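Local coordinates for protein putative esterase MT1895 (Mycobacterium tuberculosis, PDB 3S4K) that probably acts as a thioesterase of the PaaI family, with 1,4-dihydroxy-2-naphthoyl-CoA a possible substrate, and folds as a hot-dog domain, at residues Ile63-Trp74 with Arg111-Ile122. Numbering follows the deposited sequence.
Sequences IESIASMAAFAW and RGRRQQLWLVTI. With SO4 (sulfate ion), chain G.
Q116 NE2 gives one hydrogen to A71 O, 3.0 Å away, and bonds also to N139 OD1 of strand 129-140. The bond to A71 joins strand to helix; it is fairly straight, 162° at the hydrogen, and stays close to the amide plane of Q116 while meeting the A71 carbonyl from above its plane. At the other end of the amide, Q116 OE1 accepts a hydrogen bond from W118 NE1 at 2.9 Å; OE1 lies near the indole plane, and NE1 comes from above the amide's carbonyl plane. This second bond braces two residues of one strand and helps fix which way round the amide lies. W118 lies against the helix: A70 CB sits 3.6 Å from the centroid of its six-membered ring, a CH-pi contact over the face, and A67 CB touches W118 CB. At the helix's C-terminal end R111 CD stands 3.6 Å over the centroid of W74's five-membered ring. The backbone N, NE and NH2 of R111 hydrogen-bond a sulfate, probably from the crystallisation liquor, while NH1 forms a salt bridge with D35. Towards the other end I63 CG1 packs on V120 CG1 at 3.8 Å and on I122 CD1. This is the hot-dog core: helix 63-74 runs at 137° to strand 115-122, with I63 and A67 also reaching V135 of strand 129-140 and I66 reaching A106 of strand 100-108, the two strands that pair with strand 115-123 in the sheet.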
loop_
_atom_site.group_PDB
_atom_site.type_symbol
_atom_site.label_atom_id
_atom_site.label_comp_id
_atom_site.label_asym_id
_atom_site.label_seq_id
_atom_site.Cartn_x
_atom_site.Cartn_y
_atom_site.Cartn_z
ATOM N N ILE A 63 -2.831 0.900 6.629
ATOM C CA ILE A 63 -1.661 1.134 7.465
ATOM C C ILE A 63 -1.183 2.568 7.258
ATOM O O ILE A 63 -0.918 3.280 8.208
ATOM C CB ILE A 63 -0.585 0.050 7.170
ATOM C CG1 ILE A 63 -1.008 -1.260 7.827
ATOM C CG2 ILE A 63 0.864 0.492 7.596
ATOM C CD1 ILE A 63 -0.385 -2.493 7.210
ATOM N N GLU A 64 -1.148 3.016 6.011
ATOM C CA GLU A 64 -0.700 4.383 5.710
ATOM C C GLU A 64 -1.596 5.443 6.360
ATOM O O GLU A 64 -1.105 6.394 6.997
ATOM C CB GLU A 64 -0.634 4.568 4.188
ATOM C CG GLU A 64 -0.090 5.926 3.729
ATOM C CD GLU A 64 1.406 6.073 3.884
ATOM O OE1 GLU A 64 2.091 5.077 4.212
ATOM O OE2 GLU A 64 1.902 7.213 3.668
ATOM N N SER A 65 -2.911 5.262 6.225
ATOM C CA SER A 65 -3.894 6.192 6.772
ATOM C C SER A 65 -3.838 6.278 8.292
ATOM O O SER A 65 -3.808 7.359 8.874
ATOM C CB SER A 65 -5.314 5.782 6.362
ATOM O OG SER A 65 -5.590 6.171 5.033
ATOM N N ILE A 66 -3.856 5.134 8.942
ATOM C CA ILE A 66 -3.944 5.121 10.418
ATOM C C ILE A 66 -2.681 5.741 11.012
ATOM O O ILE A 66 -2.741 6.582 11.914
ATOM C CB ILE A 66 -4.231 3.691 10.964
ATOM C CG1 ILE A 66 -5.550 3.165 10.391
ATOM C CG2 ILE A 66 -4.342 3.721 12.528
ATOM C CD1 ILE A 66 -5.875 1.681 10.702
ATOM N N ALA A 67 -1.522 5.350 10.488
ATOM C CA ALA A 67 -0.237 5.919 10.896
ATOM C C ALA A 67 -0.139 7.428 10.654
ATOM O O ALA A 67 0.320 8.184 11.525
ATOM C CB ALA A 67 0.906 5.198 10.168
ATOM N N SER A 68 -0.522 7.877 9.457
ATOM C CA SER A 68 -0.412 9.297 9.143
ATOM C C SER A 68 -1.311 10.138 10.030
ATOM O O SER A 68 -0.909 11.221 10.439
ATOM C CB SER A 68 -0.713 9.589 7.667
ATOM O OG SER A 68 0.037 8.742 6.823
ATOM N N MET A 69 -2.516 9.647 10.367
ATOM C CA MET A 69 -3.422 10.439 11.199
ATOM C C MET A 69 -2.904 10.501 12.646
ATOM O O MET A 69 -2.932 11.568 13.276
ATOM C CB MET A 69 -4.859 9.900 11.138
ATOM C CG MET A 69 -5.492 10.023 9.752
ATOM S SD MET A 69 -5.649 11.728 9.149
ATOM C CE MET A 69 -6.466 12.397 10.541
ATOM N N ALA A 70 -2.382 9.381 13.150
ATOM C CA ALA A 70 -1.745 9.360 14.473
ATOM C C ALA A 70 -0.581 10.371 14.494
ATOM O O ALA A 70 -0.403 11.151 15.454
ATOM C CB ALA A 70 -1.243 7.945 14.822
ATOM N N ALA A 71 0.207 10.355 13.426
ATOM C CA ALA A 71 1.397 11.211 13.339
ATOM C C ALA A 71 1.019 12.683 13.330
ATOM O O ALA A 71 1.638 13.501 14.004
ATOM C CB ALA A 71 2.234 10.836 12.118
ATOM N N PHE A 72 -0.027 13.018 12.587
ATOM C CA PHE A 72 -0.498 14.388 12.552
ATOM C C PHE A 72 -1.030 14.811 13.923
ATOM O O PHE A 72 -0.757 15.910 14.389
ATOM C CB PHE A 72 -1.578 14.524 11.512
ATOM C CG PHE A 72 -2.059 15.916 11.344
ATOM C CD1 PHE A 72 -1.463 16.762 10.417
ATOM C CD2 PHE A 72 -3.125 16.392 12.105
ATOM C CE1 PHE A 72 -1.923 18.073 10.242
ATOM C CE2 PHE A 72 -3.585 17.701 11.941
ATOM C CZ PHE A 72 -2.977 18.545 11.018
ATOM N N ALA A 73 -1.774 13.924 14.573
ATOM C CA ALA A 73 -2.287 14.217 15.898
ATOM C C ALA A 73 -1.173 14.465 16.903
ATOM O O ALA A 73 -1.264 15.391 17.693
ATOM C CB ALA A 73 -3.224 13.095 16.399
ATOM N N TRP A 74 -0.131 13.647 16.891
ATOM C CA TRP A 74 0.968 13.854 17.822
ATOM C C TRP A 74 1.686 15.176 17.517
ATOM O O TRP A 74 1.960 15.960 18.429
ATOM C CB TRP A 74 1.954 12.690 17.790
ATOM C CG TRP A 74 3.085 12.888 18.723
ATOM C CD1 TRP A 74 3.091 12.641 20.062
ATOM C CD2 TRP A 74 4.371 13.430 18.403
ATOM N NE1 TRP A 74 4.332 12.957 20.600
ATOM C CE2 TRP A 74 5.129 13.442 19.594
ATOM C CE3 TRP A 74 4.972 13.871 17.212
ATOM C CZ2 TRP A 74 6.435 13.915 19.637
ATOM C CZ3 TRP A 74 6.297 14.327 17.262
ATOM C CH2 TRP A 74 7.003 14.345 18.462
ATOM N N ARG A 111 9.106 9.166 17.806
ATOM C CA ARG A 111 8.474 10.446 17.531
ATOM C C ARG A 111 9.451 11.553 17.911
ATOM O O ARG A 111 9.698 11.789 19.084
ATOM C CB ARG A 111 7.178 10.580 18.324
ATOM C CG ARG A 111 6.101 9.570 17.945
ATOM C CD ARG A 111 4.889 9.633 18.883
ATOM N NE ARG A 111 5.231 9.094 20.199
ATOM C CZ ARG A 111 4.375 8.965 21.207
ATOM N NH1 ARG A 111 3.110 9.357 21.085
ATOM N NH2 ARG A 111 4.783 8.446 22.360
ATOM N N GLY A 112 10.017 12.202 16.906
ATOM C CA GLY A 112 11.066 13.184 17.122
ATOM C C GLY A 112 10.778 14.459 16.369
ATOM O O GLY A 112 9.700 14.622 15.767
ATOM N N ARG A 113 11.744 15.366 16.402
ATOM C CA ARG A 113 11.600 16.648 15.726
ATOM C C ARG A 113 11.449 16.485 14.226
ATOM O O ARG A 113 10.532 17.055 13.645
ATOM C CB ARG A 113 12.780 17.565 16.019
ATOM C CG ARG A 113 12.642 18.968 15.419
ATOM C CD ARG A 113 13.795 19.860 15.825
ATOM N NE ARG A 113 15.065 19.336 15.335
ATOM C CZ ARG A 113 15.564 19.537 14.116
ATOM N NH1 ARG A 113 14.917 20.274 13.211
ATOM N NH2 ARG A 113 16.730 18.991 13.797
ATOM N N ARG A 114 12.314 15.690 13.601
ATOM C CA ARG A 114 12.298 15.600 12.138
ATOM C C ARG A 114 11.419 14.503 11.576
ATOM O O ARG A 114 10.828 14.682 10.501
ATOM C CB ARG A 114 13.722 15.448 11.585
ATOM C CG ARG A 114 14.496 16.734 11.653
ATOM C CD ARG A 114 15.941 16.567 11.260
ATOM N NE ARG A 114 16.064 16.232 9.835
ATOM C CZ ARG A 114 17.144 16.439 9.093
ATOM N NH1 ARG A 114 18.230 16.999 9.618
ATOM N NH2 ARG A 114 17.137 16.072 7.817
ATOM N N GLN A 115 11.393 13.348 12.255
ATOM C CA GLN A 115 10.648 12.169 11.736
ATOM C C GLN A 115 9.818 11.462 12.805
ATOM O O GLN A 115 10.040 11.650 14.018
ATOM C CB GLN A 115 11.602 11.159 11.067
ATOM C CG GLN A 115 12.511 11.787 9.945
ATOM C CD GLN A 115 13.148 10.747 9.014
ATOM O OE1 GLN A 115 12.593 9.702 8.774
ATOM N NE2 GLN A 115 14.321 11.069 8.467
ATOM N N GLN A 116 8.867 10.658 12.326
ATOM C CA GLN A 116 8.133 9.722 13.140
ATOM C C GLN A 116 8.125 8.356 12.484
ATOM O O GLN A 116 8.155 8.234 11.252
ATOM C CB GLN A 116 6.689 10.173 13.428
ATOM C CG GLN A 116 6.527 11.626 13.803
ATOM C CD GLN A 116 5.112 11.977 14.174
ATOM O OE1 GLN A 116 4.429 11.192 14.864
ATOM N NE2 GLN A 116 4.645 13.155 13.721
ATOM N N LEU A 117 8.035 7.339 13.326
ATOM C CA LEU A 117 7.918 5.978 12.887
ATOM C C LEU A 117 6.766 5.342 13.686
ATOM O O LEU A 117 6.796 5.334 14.933
ATOM C CB LEU A 117 9.270 5.256 13.055
ATOM C CG LEU A 117 9.341 3.830 12.509
ATOM C CD1 LEU A 117 9.281 3.824 11.001
ATOM C CD2 LEU A 117 10.573 3.076 13.013
ATOM N N TRP A 118 5.757 4.815 12.986
ATOM C CA TRP A 118 4.568 4.211 13.592
ATOM C C TRP A 118 4.386 2.763 13.127
ATOM O O TRP A 118 4.644 2.452 11.967
ATOM C CB TRP A 118 3.293 4.985 13.229
ATOM C CG TRP A 118 3.222 6.326 13.924
ATOM C CD1 TRP A 118 3.812 7.474 13.539
ATOM C CD2 TRP A 118 2.521 6.622 15.135
ATOM N NE1 TRP A 118 3.520 8.491 14.418
ATOM C CE2 TRP A 118 2.745 7.987 15.427
ATOM C CE3 TRP A 118 1.739 5.865 16.010
ATOM C CZ2 TRP A 118 2.185 8.617 16.546
ATOM C CZ3 TRP A 118 1.220 6.482 17.131
ATOM C CH2 TRP A 118 1.435 7.848 17.384
ATOM N N LEU A 119 3.961 1.888 14.047
ATOM C CA LEU A 119 3.598 0.495 13.755
ATOM C C LEU A 119 2.071 0.376 13.710
ATOM O O LEU A 119 1.374 0.843 14.620
ATOM C CB LEU A 119 4.113 -0.430 14.858
ATOM C CG LEU A 119 3.551 -1.844 14.857
ATOM C CD1 LEU A 119 4.039 -2.568 13.619
ATOM C CD2 LEU A 119 4.006 -2.591 16.119
ATOM N N VAL A 120 1.561 -0.266 12.665
ATOM C CA VAL A 120 0.134 -0.524 12.540
ATOM C C VAL A 120 -0.066 -2.014 12.338
ATOM O O VAL A 120 0.566 -2.620 11.458
ATOM C CB VAL A 120 -0.473 0.234 11.354
ATOM C CG1 VAL A 120 -1.995 0.000 11.285
ATOM C CG2 VAL A 120 -0.115 1.729 11.427
ATOM N N THR A 121 -0.948 -2.594 13.152
ATOM C CA THR A 121 -1.254 -4.029 13.112
ATOM C C THR A 121 -2.725 -4.175 12.744
ATOM O O THR A 121 -3.602 -3.587 13.397
ATOM C CB THR A 121 -0.961 -4.734 14.464
ATOM O OG1 THR A 121 0.374 -4.420 14.881
ATOM C CG2 THR A 121 -1.154 -6.282 14.373
ATOM N N ILE A 122 -2.990 -4.995 11.733
ATOM C CA ILE A 122 -4.350 -5.244 11.257
ATOM C C ILE A 122 -4.784 -6.650 11.638
ATOM O O ILE A 122 -4.092 -7.618 11.320
ATOM C CB ILE A 122 -4.450 -5.120 9.730
ATOM C CG1 ILE A 122 -3.755 -3.838 9.256
ATOM C CG2 ILE A 122 -5.892 -5.132 9.309
ATOM C CD1 ILE A 122 -4.280 -3.327 7.924
HETATM S S SO4 G . 8.495 7.601 21.067
HETATM O O1 SO4 G . 7.487 7.281 20.081
HETATM O O2 SO4 G . 7.840 8.379 22.133
HETATM O O3 SO4 G . 8.964 6.332 21.635
HETATM O O4 SO4 G . 9.685 8.342 20.536
#